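Local coordinates for protein eukaryotic translation initiation factor 4 gamma 5 (Trypanosoma cruzi, PDB 6OZU) that probably acts as an eIF4G-type scaffold in translation initiation, its MIF4G domain being a helical-repeat platform for partner proteins such as an eIF4A-like helicase, at residues L7-R17 with M26-P34; V63-I74 with N137-L147. All coordinates share one frame; numbering follows the deposited sequence.

Interaction 1: residues L7-R17 with M26-P34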
loop_
_atom_site.group_PDB
_atom_site.type_symbol
_atom_site.label_atom_id
_atom_site.label_comp_id
_atom_site.label_asym_id
_atom_site.label_seq_id
_atom_site.Cartn_x
_atom_site.Cartn_y
_atom_site.Cartn_z
ATOM N N LEU A 7 -23.904 3.666 10.540
ATOM C CA LEU A 7 -22.481 4.027 10.562
ATOM C C LEU A 7 -21.755 3.696 9.243
ATOM O O LEU A 7 -20.831 4.421 8.866
ATOM C CB LEU A 7 -21.775 3.376 11.760
ATOM C CG LEU A 7 -20.325 3.771 12.049
ATOM C CD1 LEU A 7 -20.242 5.140 12.710
ATOM C CD2 LEU A 7 -19.664 2.733 12.903
ATOM N N HIS A 8 -22.193 2.627 8.541
ATOM C CA HIS A 8 -21.646 2.174 7.255
ATOM C C HIS A 8 -21.806 3.244 6.169
ATOM O O HIS A 8 -20.829 3.605 5.505
ATOM C CB HIS A 8 -22.332 0.853 6.832
ATOM C CG HIS A 8 -21.962 0.352 5.466
ATOM N ND1 HIS A 8 -20.928 -0.543 5.280
ATOM C CD2 HIS A 8 -22.528 0.617 4.264
ATOM C CE1 HIS A 8 -20.884 -0.779 3.977
ATOM N NE2 HIS A 8 -21.817 -0.092 3.322
ATOM N N ASN A 9 -23.047 3.732 5.990
ATOM C CA ASN A 9 -23.421 4.714 4.967
ATOM C C ASN A 9 -22.785 6.088 5.187
ATOM O O ASN A 9 -22.404 6.738 4.210
ATOM C CB ASN A 9 -24.953 4.817 4.847
ATOM C CG ASN A 9 -25.674 3.511 4.564
ATOM O OD1 ASN A 9 -25.268 2.708 3.725
ATOM N ND2 ASN A 9 -26.778 3.279 5.250
ATOM N N GLU A 10 -22.667 6.520 6.466
ATOM C CA GLU A 10 -22.077 7.807 6.852
ATOM C C GLU A 10 -20.598 7.900 6.452
ATOM O O GLU A 10 -20.156 8.946 5.960
ATOM C CB GLU A 10 -22.287 8.084 8.346
ATOM C CG GLU A 10 -23.689 8.568 8.679
ATOM C CD GLU A 10 -24.003 8.805 10.147
ATOM O OE1 GLU A 10 -23.573 7.989 10.993
ATOM O OE2 GLU A 10 -24.709 9.795 10.448
ATOM N N VAL A 11 -19.853 6.784 6.606
ATOM C CA VAL A 11 -18.445 6.681 6.204
ATOM C C VAL A 11 -18.388 6.761 4.680
ATOM O O VAL A 11 -17.565 7.507 4.146
ATOM C CB VAL A 11 -17.758 5.410 6.773
ATOM C CG1 VAL A 11 -16.380 5.158 6.140
ATOM C CG2 VAL A 11 -17.653 5.497 8.294
ATOM N N LEU A 12 -19.305 6.044 3.990
ATOM C CA LEU A 12 -19.393 6.063 2.528
ATOM C C LEU A 12 -19.603 7.483 2.008
ATOM O O LEU A 12 -18.907 7.892 1.076
ATOM C CB LEU A 12 -20.482 5.113 2.010
ATOM C CG LEU A 12 -20.096 3.642 1.937
ATOM C CD1 LEU A 12 -21.315 2.790 1.778
ATOM C CD2 LEU A 12 -19.107 3.380 0.796
ATOM N N GLY A 13 -20.496 8.229 2.671
ATOM C CA GLY A 13 -20.783 9.628 2.379
ATOM C C GLY A 13 -19.527 10.476 2.428
ATOM O O GLY A 13 -19.193 11.124 1.441
ATOM N N ILE A 14 -18.781 10.407 3.550
ATOM C CA ILE A 14 -17.518 11.124 3.771
ATOM C C ILE A 14 -16.495 10.804 2.667
ATOM O O ILE A 14 -15.886 11.726 2.124
ATOM C CB ILE A 14 -16.972 10.857 5.215
ATOM C CG1 ILE A 14 -17.930 11.442 6.280
ATOM C CG2 ILE A 14 -15.535 11.398 5.399
ATOM C CD1 ILE A 14 -17.817 10.838 7.664
ATOM N N LEU A 15 -16.327 9.505 2.320
ATOM C CA LEU A 15 -15.385 9.038 1.283
ATOM C C LEU A 15 -15.766 9.581 -0.104
ATOM O O LEU A 15 -14.896 9.841 -0.939
ATOM C CB LEU A 15 -15.288 7.499 1.255
ATOM C CG LEU A 15 -14.747 6.791 2.505
ATOM C CD1 LEU A 15 -15.091 5.327 2.481
ATOM C CD2 LEU A 15 -13.252 6.974 2.658
ATOM N N GLY A 16 -17.061 9.759 -0.317
ATOM C CA GLY A 16 -17.597 10.339 -1.535
ATOM C C GLY A 16 -17.211 11.804 -1.669
ATOM O O GLY A 16 -16.472 12.157 -2.597
ATOM N N ARG A 17 -17.666 12.667 -0.713
ATOM C CA ARG A 17 -17.385 14.114 -0.731
ATOM C C ARG A 17 -15.914 14.520 -0.467
ATOM O O ARG A 17 -15.598 15.687 -0.655
ATOM C CB ARG A 17 -18.322 14.945 0.189
ATOM C CG ARG A 17 -18.911 14.271 1.410
ATOM C CD ARG A 17 -20.061 15.073 2.010
ATOM N NE ARG A 17 -20.430 14.594 3.350
ATOM C CZ ARG A 17 -21.530 13.899 3.635
ATOM N NH1 ARG A 17 -21.768 13.504 4.878
ATOM N NH2 ARG A 17 -22.399 13.597 2.680
ATOM N N MET A 26 -13.958 16.991 6.279
ATOM C CA MET A 26 -14.174 15.545 6.217
ATOM C C MET A 26 -13.562 14.825 7.422
ATOM O O MET A 26 -14.170 13.891 7.963
ATOM C CB MET A 26 -13.705 14.973 4.862
ATOM C CG MET A 26 -14.553 15.448 3.676
ATOM S SD MET A 26 -16.345 15.250 3.905
ATOM C CE MET A 26 -16.848 16.961 4.218
ATOM N N LYS A 27 -12.378 15.303 7.865
ATOM C CA LYS A 27 -11.672 14.828 9.048
ATOM C C LYS A 27 -12.529 15.112 10.281
ATOM O O LYS A 27 -12.650 14.234 11.145
ATOM C CB LYS A 27 -10.316 15.529 9.185
ATOM C CG LYS A 27 -9.234 14.959 8.283
ATOM C CD LYS A 27 -7.943 15.720 8.456
ATOM C CE LYS A 27 -6.828 15.075 7.703
ATOM N NZ LYS A 27 -5.737 16.046 7.435
ATOM N N GLU A 28 -13.143 16.323 10.362
ATOM C CA GLU A 28 -13.973 16.650 11.521
ATOM C C GLU A 28 -15.331 15.931 11.464
ATOM O O GLU A 28 -15.852 15.590 12.528
ATOM C CB GLU A 28 -14.096 18.166 11.790
ATOM C CG GLU A 28 -14.764 19.007 10.716
ATOM C CD GLU A 28 -14.468 20.495 10.787
ATOM O OE1 GLU A 28 -15.417 21.299 10.621
ATOM O OE2 GLU A 28 -13.288 20.861 11.002
ATOM N N GLU A 29 -15.871 15.643 10.243
ATOM C CA GLU A 29 -17.110 14.864 10.083
ATOM C C GLU A 29 -16.922 13.411 10.572
ATOM O O GLU A 29 -17.841 12.836 11.152
ATOM C CB GLU A 29 -17.592 14.872 8.629
ATOM C CG GLU A 29 -18.491 16.045 8.292
ATOM C CD GLU A 29 -19.411 15.835 7.104
ATOM O OE1 GLU A 29 -19.559 16.781 6.298
ATOM O OE2 GLU A 29 -19.996 14.732 6.986
ATOM N N LEU A 30 -15.720 12.837 10.341
ATOM C CA LEU A 30 -15.355 11.483 10.747
ATOM C C LEU A 30 -15.180 11.404 12.261
ATOM O O LEU A 30 -15.720 10.477 12.871
ATOM C CB LEU A 30 -14.098 11.009 10.000
ATOM C CG LEU A 30 -13.628 9.561 10.223
ATOM C CD1 LEU A 30 -14.591 8.550 9.611
ATOM C CD2 LEU A 30 -12.268 9.353 9.615
ATOM N N THR A 31 -14.478 12.391 12.882
ATOM C CA THR A 31 -14.293 12.429 14.345
ATOM C C THR A 31 -15.636 12.608 15.059
ATOM O O THR A 31 -15.810 12.085 16.160
ATOM C CB THR A 31 -13.231 13.451 14.795
ATOM O OG1 THR A 31 -13.710 14.782 14.586
ATOM C CG2 THR A 31 -11.858 13.228 14.137
ATOM N N ASN A 32 -16.597 13.293 14.409
ATOM C CA ASN A 32 -17.951 13.514 14.930
ATOM C C ASN A 32 -18.811 12.235 14.925
ATOM O O ASN A 32 -19.904 12.244 15.488
ATOM C CB ASN A 32 -18.665 14.677 14.202
ATOM C CG ASN A 32 -18.087 16.054 14.461
ATOM O OD1 ASN A 32 -17.391 16.310 15.456
ATOM N ND2 ASN A 32 -18.363 16.978 13.555
ATOM N N LEU A 33 -18.326 11.141 14.304
ATOM C CA LEU A 33 -19.047 9.867 14.309
ATOM C C LEU A 33 -18.801 9.150 15.654
ATOM O O LEU A 33 -17.701 9.277 16.208
ATOM C CB LEU A 33 -18.617 8.968 13.136
ATOM C CG LEU A 33 -18.994 9.414 11.715
ATOM C CD1 LEU A 33 -18.276 8.572 10.699
ATOM C CD2 LEU A 33 -20.500 9.340 11.481
ATOM N N PRO A 34 -19.791 8.402 16.205
ATOM C CA PRO A 34 -19.566 7.732 17.494
ATOM C C PRO A 34 -18.828 6.395 17.368
ATOM O O PRO A 34 -19.411 5.336 17.595
ATOM C CB PRO A 34 -20.977 7.605 18.069
ATOM C CG PRO A 34 -21.858 7.539 16.896
ATOM C CD PRO A 34 -21.160 8.151 15.710
#
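Ile14 and Leu33 reach toward each other tip to tip, with Ile14 CD1 3.8 Å from Leu33 CD1. They form the middle of an apolar seam between helix 6-17 and helix 23-31 with the loop that follows it. These are the first two helices of the modelled chain, paired as an antiparallel hairpin with 174° between the segment axes. The same Leu33 methyl meets Val11 CG2, whose side chain crosses it at about a right angle. Leu7 closes this end of the seam: Leu7 CD1 lies 4.2 Å from Leu33 CB and also touches the ring of Pro34. Ile14 works in two directions. Ile14 CG2, anti to the backbone N, packs 4.1 Å from Met26 CB, while Ile14 CD1 extends to the backbone of Leu30. Val46 of helix 40-53 touches both Leu7 and Val11, and Leu69 of helix 63-76 touches Ile14.

The polar part lies toward the solvent. Arg17 NH1 donates to Glu29 OE2 at 3.0 Å, with an N-H...O angle of 163°, in a salt bridge. The acceptor lies near the guanidinium plane and uses its syn lone pair. The guanidinium and carboxylate planes are turned 40° apart, and a single bond joins the two groups: Arg17 NE is 3.7 Å from Glu29 OE2.

Mixed contacts border the apolar seam. The bends of the Met26 chain leave Met26 SD 3.7 Å from Arg17 CG, the two side chains crossing at about a right angle. Glu10 and Leu33 slide past each other in opposite directions, and Leu33 CD2 touches the Glu10 carboxylate. The chemistry implies a hairpin joined mainly by aliphatic packing, with one salt bridge near its Arg17 end, between the exposed Arg17 and the partly exposed Glu29.

Interaction 2: residues V63-I74 with N137-L147; sequences VPYYVKLVVSLI and NFLGLLFTHGL
Val67 lays its CG1 methyl over one face of the His145 ring in a CH-pi contact, 3.7 Å from the centroid and offset toward the rim. Val67 CG1 is anti to the backbone N (chi1 165°), and the other methyl, Val67 CG2, meets the edge of the Phe138 ring 3.8 Å from Phe138 CE1. One valine thus touches two rings in different ways. Lys68 approaches His145 at its edge. Lys68 NZ donates to His145 NE2 at 3.0 Å, only 3° out of the ring plane. The lysine bends at chi4 to bring NZ there, and NZ also makes a weak bond to Pro64 O. On the far side of the imidazole, ND1 and Thr144 OG1 share a hydrogen bond.

The segment axes cross at -39° in the right-handed helical stack of the MIF4G domain, a HEAT-like fold. Helix 118-144 ends here in a Schellman motif. Gly146, with positive phi, is its C-prime residue, and Leu147 N bonds to Leu142 O. The turn brings Leu147 against helix 63-76. Leu147 CD1 fits among Val67, Val70 and Val71, while Leu147 CD2 meets Ile74 CD1 at 3.8 Å. At the other end, Leu141 splits its methyls. The Leu141 and Val63 side chains cross at about a right angle, where Leu141 CD1 meets Val63 CG1, and Leu141 CD2 lies 3.7 Å from Pro64 CG. Phe51 of helix 40-53 packs edge-to-face with Phe138.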
loop_
_atom_site.group_PDB
_atom_site.type_symbol
_atom_site.label_atom_id
_atom_site.label_comp_id
_atom_site.label_asym_id
_atom_site.label_seq_id
_atom_site.Cartn_x
_atom_site.Cartn_y
_atom_site.Cartn_z
ATOM N N VAL A 63 -7.424 8.163 -3.306
ATOM C CA VAL A 63 -6.878 7.186 -2.370
ATOM C C VAL A 63 -5.973 7.874 -1.301
ATOM O O VAL A 63 -6.152 7.536 -0.122
ATOM C CB VAL A 63 -6.224 5.955 -3.056
ATOM C CG1 VAL A 63 -5.588 5.016 -2.034
ATOM C CG2 VAL A 63 -7.266 5.188 -3.861
ATOM N N PRO A 64 -5.113 8.892 -1.611
ATOM C CA PRO A 64 -4.344 9.540 -0.526
ATOM C C PRO A 64 -5.249 10.212 0.505
ATOM O O PRO A 64 -4.859 10.315 1.664
ATOM C CB PRO A 64 -3.490 10.584 -1.255
ATOM C CG PRO A 64 -3.467 10.171 -2.671
ATOM C CD PRO A 64 -4.763 9.474 -2.925
ATOM N N TYR A 65 -6.460 10.651 0.085
ATOM C CA TYR A 65 -7.422 11.301 0.979
ATOM C C TYR A 65 -8.090 10.305 1.908
ATOM O O TYR A 65 -8.345 10.657 3.052
ATOM C CB TYR A 65 -8.463 12.141 0.214
ATOM C CG TYR A 65 -7.832 13.217 -0.635
ATOM C CD1 TYR A 65 -7.305 14.371 -0.057
ATOM C CD2 TYR A 65 -7.710 13.063 -2.015
ATOM C CE1 TYR A 65 -6.684 15.349 -0.832
ATOM C CE2 TYR A 65 -7.098 14.036 -2.802
ATOM C CZ TYR A 65 -6.593 15.182 -2.208
ATOM O OH TYR A 65 -5.979 16.137 -2.977
ATOM N N TYR A 66 -8.384 9.073 1.413
ATOM C CA TYR A 66 -8.987 7.978 2.178
ATOM C C TYR A 66 -8.018 7.583 3.266
ATOM O O TYR A 66 -8.414 7.424 4.427
ATOM C CB TYR A 66 -9.249 6.738 1.300
ATOM C CG TYR A 66 -10.149 6.951 0.111
ATOM C CD1 TYR A 66 -11.144 7.925 0.127
ATOM C CD2 TYR A 66 -10.031 6.158 -1.023
ATOM C CE1 TYR A 66 -11.992 8.111 -0.963
ATOM C CE2 TYR A 66 -10.836 6.370 -2.140
ATOM C CZ TYR A 66 -11.831 7.334 -2.098
ATOM O OH TYR A 66 -12.647 7.525 -3.186
ATOM N N VAL A 67 -6.741 7.436 2.873
ATOM C CA VAL A 67 -5.615 7.073 3.720
ATOM C C VAL A 67 -5.367 8.191 4.765
ATOM O O VAL A 67 -5.117 7.876 5.927
ATOM C CB VAL A 67 -4.397 6.687 2.831
ATOM C CG1 VAL A 67 -3.109 6.655 3.608
ATOM C CG2 VAL A 67 -4.618 5.338 2.158
ATOM N N LYS A 68 -5.548 9.480 4.383
ATOM C CA LYS A 68 -5.418 10.627 5.299
ATOM C C LYS A 68 -6.551 10.694 6.344
ATOM O O LYS A 68 -6.360 11.284 7.414
ATOM C CB LYS A 68 -5.304 11.944 4.529
ATOM C CG LYS A 68 -3.899 12.215 4.018
ATOM C CD LYS A 68 -3.833 13.479 3.173
ATOM C CE LYS A 68 -2.527 13.597 2.447
ATOM N NZ LYS A 68 -2.362 12.534 1.434
ATOM N N LEU A 69 -7.720 10.087 6.029
ATOM C CA LEU A 69 -8.885 10.017 6.916
ATOM C C LEU A 69 -8.632 8.964 7.986
ATOM O O LEU A 69 -9.029 9.156 9.129
ATOM C CB LEU A 69 -10.180 9.703 6.137
ATOM C CG LEU A 69 -10.799 10.842 5.311
ATOM C CD1 LEU A 69 -11.904 10.323 4.412
ATOM C CD2 LEU A 69 -11.331 11.973 6.200
ATOM N N VAL A 70 -7.935 7.866 7.614
ATOM C CA VAL A 70 -7.560 6.760 8.497
ATOM C C VAL A 70 -6.501 7.253 9.505
ATOM O O VAL A 70 -6.594 6.919 10.686
ATOM C CB VAL A 70 -7.126 5.491 7.705
ATOM C CG1 VAL A 70 -6.673 4.371 8.649
ATOM C CG2 VAL A 70 -8.256 4.996 6.801
ATOM N N VAL A 71 -5.539 8.092 9.044
ATOM C CA VAL A 71 -4.501 8.702 9.899
ATOM C C VAL A 71 -5.198 9.596 10.940
ATOM O O VAL A 71 -4.868 9.532 12.128
ATOM C CB VAL A 71 -3.437 9.504 9.087
ATOM C CG1 VAL A 71 -2.443 10.214 10.014
ATOM C CG2 VAL A 71 -2.700 8.602 8.114
ATOM N N SER A 72 -6.184 10.393 10.474
ATOM C CA SER A 72 -6.997 11.316 11.264
ATOM C C SER A 72 -7.749 10.571 12.384
ATOM O O SER A 72 -7.752 11.010 13.543
ATOM C CB SER A 72 -7.972 12.049 10.347
ATOM O OG SER A 72 -8.826 12.917 11.070
ATOM N N LEU A 73 -8.349 9.427 12.012
ATOM C CA LEU A 73 -9.122 8.535 12.859
ATOM C C LEU A 73 -8.265 7.939 13.978
ATOM O O LEU A 73 -8.728 7.913 15.106
ATOM C CB LEU A 73 -9.774 7.452 11.974
ATOM C CG LEU A 73 -10.556 6.309 12.616
ATOM C CD1 LEU A 73 -11.732 6.820 13.426
ATOM C CD2 LEU A 73 -11.059 5.347 11.543
ATOM N N ILE A 74 -7.020 7.513 13.691
ATOM C CA ILE A 74 -6.130 6.960 14.725
ATOM C C ILE A 74 -5.404 8.083 15.512
ATOM O O ILE A 74 -4.903 7.836 16.610
ATOM C CB ILE A 74 -5.165 5.839 14.233
ATOM C CG1 ILE A 74 -4.212 6.302 13.142
ATOM C CG2 ILE A 74 -5.940 4.588 13.800
ATOM C CD1 ILE A 74 -2.983 5.426 13.065
ATOM N N ASN A 137 -0.518 0.519 -5.529
ATOM C CA ASN A 137 -0.688 1.951 -5.229
ATOM C C ASN A 137 -1.096 2.123 -3.745
ATOM O O ASN A 137 -0.402 2.810 -2.979
ATOM C CB ASN A 137 -1.723 2.622 -6.166
ATOM C CG ASN A 137 -1.917 4.111 -5.923
ATOM O OD1 ASN A 137 -0.959 4.868 -5.714
ATOM N ND2 ASN A 137 -3.165 4.564 -5.942
ATOM N N PHE A 138 -2.156 1.413 -3.335
ATOM C CA PHE A 138 -2.641 1.419 -1.967
ATOM C C PHE A 138 -1.518 1.085 -0.955
ATOM O O PHE A 138 -1.359 1.839 0.012
ATOM C CB PHE A 138 -3.837 0.494 -1.836
ATOM C CG PHE A 138 -4.549 0.523 -0.498
ATOM C CD1 PHE A 138 -4.751 1.724 0.181
ATOM C CD2 PHE A 138 -5.076 -0.634 0.046
ATOM C CE1 PHE A 138 -5.449 1.758 1.388
ATOM C CE2 PHE A 138 -5.786 -0.592 1.242
ATOM C CZ PHE A 138 -5.959 0.602 1.911
ATOM N N LEU A 139 -0.702 0.025 -1.212
ATOM C CA LEU A 139 0.428 -0.351 -0.344
ATOM C C LEU A 139 1.393 0.832 -0.111
ATOM O O LEU A 139 1.819 1.056 1.026
ATOM C CB LEU A 139 1.196 -1.570 -0.908
ATOM C CG LEU A 139 2.356 -2.116 -0.037
ATOM C CD1 LEU A 139 1.844 -2.906 1.183
ATOM C CD2 LEU A 139 3.285 -2.980 -0.853
ATOM N N GLY A 140 1.688 1.577 -1.187
ATOM C CA GLY A 140 2.542 2.763 -1.176
ATOM C C GLY A 140 1.981 3.901 -0.351
ATOM O O GLY A 140 2.686 4.479 0.473
ATOM N N LEU A 141 0.704 4.212 -0.544
ATOM C CA LEU A 141 0.017 5.243 0.239
ATOM C C LEU A 141 -0.129 4.891 1.730
ATOM O O LEU A 141 -0.012 5.783 2.586
ATOM C CB LEU A 141 -1.343 5.534 -0.367
ATOM C CG LEU A 141 -1.270 6.151 -1.745
ATOM C CD1 LEU A 141 -2.470 5.842 -2.520
ATOM C CD2 LEU A 141 -1.023 7.615 -1.668
ATOM N N LEU A 142 -0.352 3.599 2.053
ATOM C CA LEU A 142 -0.457 3.175 3.453
ATOM C C LEU A 142 0.911 3.340 4.098
ATOM O O LEU A 142 1.001 3.807 5.229
ATOM C CB LEU A 142 -0.912 1.709 3.589
ATOM C CG LEU A 142 -2.364 1.344 3.277
ATOM C CD1 LEU A 142 -2.513 -0.153 3.135
ATOM C CD2 LEU A 142 -3.316 1.820 4.374
ATOM N N PHE A 143 1.974 2.975 3.371
ATOM C CA PHE A 143 3.365 3.065 3.828
ATOM C C PHE A 143 3.851 4.503 4.070
ATOM O O PHE A 143 4.427 4.776 5.114
ATOM C CB PHE A 143 4.304 2.312 2.872
ATOM C CG PHE A 143 5.707 2.182 3.385
ATOM C CD1 PHE A 143 5.976 1.438 4.533
ATOM C CD2 PHE A 143 6.759 2.835 2.746
ATOM C CE1 PHE A 143 7.270 1.315 5.009
ATOM C CE2 PHE A 143 8.053 2.726 3.232
ATOM C CZ PHE A 143 8.300 1.957 4.357
ATOM N N THR A 144 3.598 5.416 3.131
ATOM C CA THR A 144 3.984 6.831 3.239
ATOM C C THR A 144 3.225 7.574 4.364
ATOM O O THR A 144 3.695 8.607 4.848
ATOM C CB THR A 144 3.855 7.524 1.883
ATOM O OG1 THR A 144 2.515 7.401 1.432
ATOM C CG2 THR A 144 4.819 6.963 0.825
ATOM N N HIS A 145 2.068 7.024 4.796
ATOM C CA HIS A 145 1.227 7.564 5.868
ATOM C C HIS A 145 1.357 6.770 7.189
ATOM O O HIS A 145 0.594 7.010 8.123
ATOM C CB HIS A 145 -0.226 7.666 5.396
ATOM C CG HIS A 145 -0.435 8.657 4.297
ATOM N ND1 HIS A 145 0.219 8.543 3.082
ATOM C CD2 HIS A 145 -1.267 9.722 4.240
ATOM C CE1 HIS A 145 -0.203 9.562 2.345
ATOM N NE2 HIS A 145 -1.107 10.290 2.988
ATOM N N GLY A 146 2.341 5.864 7.246
ATOM C CA GLY A 146 2.681 5.036 8.400
ATOM C C GLY A 146 1.609 4.082 8.892
ATOM O O GLY A 146 1.613 3.698 10.062
ATOM N N LEU A 147 0.700 3.677 7.993
ATOM C CA LEU A 147 -0.442 2.798 8.290
ATOM C C LEU A 147 -0.203 1.299 8.046
ATOM O O LEU A 147 -1.084 0.506 8.359
ATOM C CB LEU A 147 -1.691 3.267 7.501
ATOM C CG LEU A 147 -2.253 4.611 7.884
ATOM C CD1 LEU A 147 -3.358 5.005 6.947
ATOM C CD2 LEU A 147 -2.728 4.615 9.344
#

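How the interactions relate
Interactions 1 and 2 lie in series along the chain, with centres about 16 Å apart, and they touch directly. Helix 63-76 connects them. It turns Val67 and Val71 to segment 137-147, and Leu69 to the hairpin of interaction 1. There Leu30 CD2 lies 3.3 Å from Leu69 O, and Lys27 CG is 3.5 Å from Ser72 OG. Leu15 O also meets Tyr66 CE1 at 3.4 Å. Interaction 1 is the more peripheral, its centre about 22 Å from the chain centre against about 8 Å for interaction 2. Sulfate ions near Pro34 and Val71, and a glycerol near Asn137, probably come from the crystallisation liquor.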